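Local atomic coordinates of putative uncharacterized protein (Paracoccus denitrificans, PDB entry 3DML), a protein that probably acts as a periplasmic thiol-disulfide oxidoreductase of the thioredoxin fold, serving bacterial sulfur oxidation. Residues A[72-76]-A[77-81]. Residues are numbered along the deposited sequence; the frame is centred on the assembly and turned at random.
Sequences RPVTF and TPTFV
Phe-76, Thr-77, Pro-78 and Thr-79 form the cis-proline turn of a thioredoxin fold, where the loop 72-76 runs into strand 79-84 beside the CxxC helix start. The peptide bond between Thr-77 and Pro-78 is cis, a geometry proline tolerates far better than other residues, and it bends the chain just before the strand. Thr-77 turns its side chain onto Cys-30 and Cys-33, which are reduced here, while its OG1 is hydrogen-bonded to Gln-27; Pro-78 also packs on Cys-33.

Thr-79 ties the two ends of the turn together. Its OG1 gives a short hydrogen bond of 2.5 Å to Phe-76 O, reaching the oxygen from 45° above the carbonyl plane. The same hydroxyl accepts from a water, 2.8 Å from OG1, which in turn takes the N-H of Thr-75 at 3.0 Å from its N. Threonine suits this place because it joins that hydroxyl to a branched, strand-compatible carbon. A valine here would probably leave both Phe-76 O and the water without the hydroxyl they share. The CG1 methyl of Val-74 lies against the same side chain, 3.9 Å from Thr-79 CB and as near to OG1, as the two side chains pass in opposite directions.

Phe-76 lies along the outside of the turn. With CG anti to the backbone N (chi1 -173°), its ring extends beside the chain that follows, and CE2 comes within 3.3 Å of Thr-77 O. The broad ring thus reaches the proline too: CE2 meets Pro-78 CD at 4.1 Å, and Pro-78 O sits at the ring edge, in its plane, 3.6 Å from Phe-76 CD2.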
loop_
_atom_site.group_PDB
_atom_site.type_symbol
_atom_site.label_atom_id
_atom_site.label_comp_id
_atom_site.label_asym_id
_atom_site.label_seq_id
_atom_site.Cartn_x
_atom_site.Cartn_y
_atom_site.Cartn_z
ATOM N N ARG A 72 10.179 -6.160 -7.021
ATOM C CA ARG A 72 11.471 -5.612 -6.665
ATOM C C ARG A 72 11.433 -5.302 -5.174
ATOM O O ARG A 72 10.346 -5.275 -4.592
ATOM C CB ARG A 72 11.783 -4.360 -7.501
ATOM C CG ARG A 72 10.706 -3.289 -7.493
ATOM C CD ARG A 72 11.187 -2.110 -8.367
ATOM N NE ARG A 72 10.198 -1.045 -8.479
ATOM C CZ ARG A 72 10.213 0.083 -7.771
ATOM N NH1 ARG A 72 11.146 0.300 -6.841
ATOM N NH2 ARG A 72 9.267 0.991 -7.976
ATOM N N PRO A 73 12.614 -5.115 -4.545
ATOM C CA PRO A 73 12.617 -4.834 -3.108
ATOM C C PRO A 73 11.879 -3.543 -2.745
ATOM O O PRO A 73 11.681 -2.664 -3.596
ATOM C CB PRO A 73 14.101 -4.701 -2.756
ATOM C CG PRO A 73 14.880 -4.850 -4.000
ATOM C CD PRO A 73 13.974 -5.303 -5.096
ATOM N N VAL A 74 11.439 -3.452 -1.500
ATOM C CA VAL A 74 10.902 -2.176 -0.999
ATOM C C VAL A 74 12.084 -1.350 -0.483
ATOM O O VAL A 74 12.800 -1.799 0.414
ATOM C CB VAL A 74 9.906 -2.380 0.149
ATOM C CG1 VAL A 74 9.438 -1.031 0.703
ATOM C CG2 VAL A 74 8.719 -3.179 -0.363
ATOM N N THR A 75 12.275 -0.153 -1.035
ATOM C CA THR A 75 13.442 0.642 -0.691
ATOM C C THR A 75 13.071 2.027 -0.133
ATOM O O THR A 75 13.968 2.813 0.251
ATOM C CB THR A 75 14.348 0.794 -1.918
ATOM O OG1 THR A 75 13.567 1.288 -3.012
ATOM C CG2 THR A 75 14.935 -0.584 -2.321
ATOM N N PHE A 76 11.769 2.310 -0.058
ATOM C CA PHE A 76 11.279 3.628 0.319
ATOM C C PHE A 76 10.079 3.393 1.198
ATOM O O PHE A 76 9.338 2.456 0.964
ATOM C CB PHE A 76 10.848 4.445 -0.916
ATOM C CG PHE A 76 10.482 5.870 -0.591
ATOM C CD1 PHE A 76 11.457 6.870 -0.612
ATOM C CD2 PHE A 76 9.165 6.208 -0.265
ATOM C CE1 PHE A 76 11.104 8.210 -0.296
ATOM C CE2 PHE A 76 8.808 7.535 0.048
ATOM C CZ PHE A 76 9.780 8.521 0.047
ATOM N N THR A 77 9.930 4.181 2.258
ATOM C CA THR A 77 8.688 4.152 3.037
ATOM C C THR A 77 8.046 5.554 3.089
ATOM O O THR A 77 8.761 6.546 3.233
ATOM C CB THR A 77 8.920 3.674 4.483
ATOM O OG1 THR A 77 9.825 4.561 5.140
ATOM C CG2 THR A 77 9.495 2.252 4.515
ATOM N N PRO A 78 6.703 5.638 2.978
ATOM C CA PRO A 78 5.779 4.516 2.786
ATOM C C PRO A 78 5.786 4.026 1.343
ATOM O O PRO A 78 5.902 4.823 0.403
ATOM C CB PRO A 78 4.404 5.122 3.125
ATOM C CG PRO A 78 4.559 6.585 2.788
ATOM C CD PRO A 78 6.004 6.945 2.982
ATOM N N THR A 79 5.673 2.716 1.166
ATOM C CA THR A 79 5.412 2.158 -0.168
ATOM C C THR A 79 4.132 1.349 -0.057
ATOM O O THR A 79 3.958 0.597 0.906
ATOM C CB THR A 79 6.571 1.245 -0.642
ATOM O OG1 THR A 79 7.724 2.052 -0.913
ATOM C CG2 THR A 79 6.200 0.473 -1.929
ATOM N N PHE A 80 3.261 1.470 -1.042
ATOM C CA PHE A 80 2.011 0.725 -1.038
ATOM C C PHE A 80 2.038 -0.236 -2.207
ATOM O O PHE A 80 2.106 0.209 -3.344
ATOM C CB PHE A 80 0.820 1.672 -1.190
ATOM C CG PHE A 80 0.776 2.755 -0.134
ATOM C CD1 PHE A 80 0.091 2.528 1.068
ATOM C CD2 PHE A 80 1.420 3.975 -0.343
ATOM C CE1 PHE A 80 0.032 3.518 2.054
ATOM C CE2 PHE A 80 1.388 4.991 0.642
ATOM C CZ PHE A 80 0.689 4.749 1.846
ATOM N N VAL A 81 2.022 -1.536 -1.929
ATOM C CA VAL A 81 2.099 -2.506 -3.008
ATOM C C VAL A 81 0.736 -3.171 -3.182
ATOM O O VAL A 81 0.201 -3.773 -2.245
ATOM C CB VAL A 81 3.166 -3.595 -2.761
ATOM C CG1 VAL A 81 3.192 -4.571 -3.944
ATOM C CG2 VAL A 81 4.552 -2.959 -2.572
HETATM O O HOH W 1 9.822 0.940 -2.450
#